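Local coordinates for protein convulxin alpha (PDB 1UMR) that activates platelets as a venom toxin of the snaclec family by binding the collagen receptor glycoprotein VI, at residues 40-45 with 128-133. Sequence-based numbering, arbitrary orientation.
Sequences HLVSIK and VCKFPP
Lys130 leaves its strand with CG anti to the backbone N (chi1 160°) and stays extended to its tip, while Ser43 sets OG between its own backbone N and carbonyl carbon (chi1 61°); together these torsions bring the lysine ammonium to the serine. NZ donates to both Ser43 OG and Ser43 O, each at 3.1 Å, approaching the carbonyl oxygen from well above the carbonyl plane. NZ also forms a salt bridge with Glu49 of helix 47-60. Nearer its root, the lysine runs past Val42 at about a right angle, its CB 3.9 Å from Val42 CA.

Val42 also leans on Val128, where Val42 CG2 meets Val128 CB at 3.5 Å and both Val42 methyls touch Val128 CG1. The backbones of residues 40-42 and 128-130 run antiparallel. His40 and Lys130 form a hydrogen-bonded pair, with Lys130 N to His40 O at 2.9 Å and His40 N to Lys130 O at 3.1 Å. Leu41 and Cys129 make the following non-hydrogen-bonded pair, their side chains diverging. Past it, Val42 N donates to Val128 O at 2.9 Å, which continues the backbone pairing as the strand gives way to loop.

The short strand 40-41 is thereby joined to strand 125-131, which lies between it and strand 14-20 in the sheet of the C-type lectin fold that also holds strand 9-11. Cys129 ties strand 125-131 to helix 25-35 through its disulfide with Cys32, and Leu41 packs on that helix. Lys45 NZ lies 5.3 Å from Lys130 NZ; its own salt bridge is to an acidic side chain of a neighbouring subunit. The carboxylates paired with the two ammonium groups probably ease their mutual repulsion, and the Lys130 ammonium, on a buried residue, is met by two serine oxygens and Glu49, which probably favour its charged form despite the nearby Lys45.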
ATOM      1  N   HIS A  40      38.740 -13.539  31.696  1.00 38.21           N
ATOM      2  CA  HIS A  40      37.843 -12.482  32.174  1.00 38.33           C
ATOM      3  C   HIS A  40      36.821 -13.109  33.163  1.00 46.12           C
ATOM      4  O   HIS A  40      36.728 -14.360  33.175  1.00 42.53           O
ATOM      5  CB  HIS A  40      37.054 -12.008  30.993  1.00 40.67           C
ATOM      6  CG  HIS A  40      37.850 -11.118  30.133  1.00 39.64           C
ATOM      7  ND1 HIS A  40      38.282 -11.474  28.859  1.00 42.28           N
ATOM      8  CD2 HIS A  40      38.400  -9.922  30.407  1.00 28.06           C
ATOM      9  CE1 HIS A  40      39.021 -10.486  28.372  1.00 34.84           C
ATOM     10  NE2 HIS A  40      39.111  -9.540  29.294  1.00 34.85           N
ATOM     11  N   LEU A  41      36.088 -12.299  33.975  1.00 38.12           N
ATOM     12  CA  LEU A  41      34.877 -12.837  34.618  1.00 42.77           C
ATOM     13  C   LEU A  41      34.045 -13.594  33.541  1.00 43.29           C
ATOM     14  O   LEU A  41      34.110 -13.222  32.380  1.00 41.69           O
ATOM     15  CB  LEU A  41      34.039 -11.717  35.194  1.00 37.81           C
ATOM     16  CG  LEU A  41      34.670 -11.213  36.475  1.00 38.70           C
ATOM     17  CD1 LEU A  41      33.905  -9.864  36.808  1.00 41.71           C
ATOM     18  CD2 LEU A  41      34.423 -12.377  37.529  1.00 36.04           C
ATOM     19  N   VAL A  42      33.296 -14.646  33.886  1.00 42.72           N
ATOM     20  CA  VAL A  42      32.476 -15.254  32.849  1.00 36.11           C
ATOM     21  C   VAL A  42      31.552 -14.266  32.087  1.00 36.81           C
ATOM     22  O   VAL A  42      30.903 -13.394  32.651  1.00 40.03           O
ATOM     23  CB  VAL A  42      31.352 -16.218  33.362  1.00 41.98           C
ATOM     24  CG1 VAL A  42      31.434 -17.600  32.911  1.00 42.20           C
ATOM     25  CG2 VAL A  42      30.914 -16.001  34.688  1.00 31.88           C
ATOM     26  N   SER A  43      31.367 -14.586  30.820  1.00 36.42           N
ATOM     27  CA  SER A  43      30.323 -14.156  29.953  1.00 36.01           C
ATOM     28  C   SER A  43      29.394 -15.352  29.532  1.00 41.58           C
ATOM     29  O   SER A  43      29.822 -16.473  29.342  1.00 37.42           O
ATOM     30  CB  SER A  43      30.957 -13.544  28.684  1.00 36.04           C
ATOM     31  OG  SER A  43      31.750 -14.457  27.949  1.00 46.35           O
ATOM     32  N   ILE A  44      28.132 -15.110  29.327  1.00 34.50           N
ATOM     33  CA  ILE A  44      27.272 -16.244  29.227  1.00 36.04           C
ATOM     34  C   ILE A  44      26.450 -15.869  28.009  1.00 39.55           C
ATOM     35  O   ILE A  44      25.761 -14.847  28.056  1.00 38.68           O
ATOM     36  CB  ILE A  44      26.371 -16.278  30.445  1.00 41.26           C
ATOM     37  CG1 ILE A  44      27.207 -16.501  31.677  1.00 43.20           C
ATOM     38  CG2 ILE A  44      25.224 -17.196  30.224  1.00 27.05           C
ATOM     39  CD1 ILE A  44      26.442 -16.727  32.923  1.00 42.54           C
ATOM     40  N   LYS A  45      26.627 -16.636  26.916  1.00 39.52           N
ATOM     41  CA  LYS A  45      26.246 -16.237  25.558  1.00 38.75           C
ATOM     42  C   LYS A  45      25.226 -17.120  24.933  1.00 44.86           C
ATOM     43  O   LYS A  45      24.897 -16.896  23.750  1.00 44.52           O
ATOM     44  CB  LYS A  45      27.466 -16.140  24.631  1.00 40.76           C
ATOM     45  CG  LYS A  45      28.428 -14.967  25.144  1.00 41.82           C
ATOM     46  CD  LYS A  45      29.409 -14.456  24.144  1.00 50.41           C
ATOM     47  CE  LYS A  45      30.626 -13.881  24.864  1.00 56.68           C
ATOM     48  NZ  LYS A  45      31.696 -13.136  24.081  1.00 48.93           N
ATOM     49  N   VAL A 128      33.102 -16.288  38.909  1.00 42.20           N
ATOM     50  CA  VAL A 128      33.494 -17.289  37.933  1.00 42.73           C
ATOM     51  C   VAL A 128      34.410 -16.724  36.903  1.00 39.80           C
ATOM     52  O   VAL A 128      34.149 -15.639  36.433  1.00 47.34           O
ATOM     53  CB  VAL A 128      32.227 -17.928  37.279  1.00 48.96           C
ATOM     54  CG1 VAL A 128      32.563 -19.003  36.154  1.00 35.70           C
ATOM     55  CG2 VAL A 128      31.432 -18.587  38.344  1.00 39.92           C
ATOM     56  N   CYS A 129      35.519 -17.428  36.592  1.00 41.12           N
ATOM     57  CA  CYS A 129      36.444 -17.052  35.515  1.00 33.12           C
ATOM     58  C   CYS A 129      36.214 -17.862  34.209  1.00 38.69           C
ATOM     59  O   CYS A 129      35.745 -19.017  34.243  1.00 37.03           O
ATOM     60  CB  CYS A 129      37.874 -17.222  35.929  1.00 36.60           C
ATOM     61  SG  CYS A 129      38.377 -16.036  37.203  1.00 45.20           S
ATOM     62  N   LYS A 130      36.478 -17.254  33.063  1.00 32.69           N
ATOM     63  CA  LYS A 130      36.346 -17.925  31.761  1.00 31.84           C
ATOM     64  C   LYS A 130      37.470 -17.544  30.828  1.00 37.63           C
ATOM     65  O   LYS A 130      37.970 -16.423  30.842  1.00 46.24           O
ATOM     66  CB  LYS A 130      34.964 -17.750  31.125  1.00 36.53           C
ATOM     67  CG  LYS A 130      34.858 -17.986  29.567  1.00 28.76           C
ATOM     68  CD  LYS A 130      33.461 -17.508  29.084  1.00 29.90           C
ATOM     69  CE  LYS A 130      33.241 -17.631  27.532  1.00 33.24           C
ATOM     70  NZ  LYS A 130      31.826 -17.420  27.130  1.00 35.14           N
ATOM     71  N   PHE A 131      37.968 -18.520  30.089  1.00 42.76           N
ATOM     72  CA  PHE A 131      38.969 -18.265  29.057  1.00 36.60           C
ATOM     73  C   PHE A 131      38.987 -19.343  27.980  1.00 38.27           C
ATOM     74  O   PHE A 131      38.449 -20.419  28.207  1.00 37.43           O
ATOM     75  CB  PHE A 131      40.345 -18.095  29.658  1.00 37.75           C
ATOM     76  CG  PHE A 131      41.065 -19.349  29.926  1.00 37.36           C
ATOM     77  CD1 PHE A 131      41.100 -19.904  31.204  1.00 39.99           C
ATOM     78  CD2 PHE A 131      41.844 -19.915  28.935  1.00 45.17           C
ATOM     79  CE1 PHE A 131      41.839 -21.052  31.512  1.00 40.37           C
ATOM     80  CE2 PHE A 131      42.617 -21.039  29.176  1.00 31.57           C
ATOM     81  CZ  PHE A 131      42.639 -21.630  30.495  1.00 40.09           C
ATOM     82  N   PRO A 132      39.509 -19.019  26.785  1.00 41.58           N
ATOM     83  CA  PRO A 132      39.567 -20.000  25.681  1.00 37.87           C
ATOM     84  C   PRO A 132      40.943 -20.653  25.607  1.00 38.51           C
ATOM     85  O   PRO A 132      41.864 -19.966  25.314  1.00 40.18           O
ATOM     86  CB  PRO A 132      39.367 -19.153  24.466  1.00 40.79           C
ATOM     87  CG  PRO A 132      40.056 -17.685  24.855  1.00 40.86           C
ATOM     88  CD  PRO A 132      40.034 -17.680  26.398  1.00 40.11           C
ATOM     89  N   PRO A 133      41.086 -21.949  25.857  1.00 41.12           N
ATOM     90  CA  PRO A 133      42.401 -22.636  25.827  1.00 42.95           C
ATOM     91  C   PRO A 133      42.836 -22.643  24.391  1.00 46.75           C
ATOM     92  O   PRO A 133      41.973 -22.378  23.558  1.00 44.60           O
ATOM     93  CB  PRO A 133      42.038 -24.089  26.246  1.00 39.45           C
ATOM     94  CG  PRO A 133      40.654 -24.257  25.649  1.00 33.11           C
ATOM     95  CD  PRO A 133      40.013 -22.881  26.192  1.00 33.55           C
TER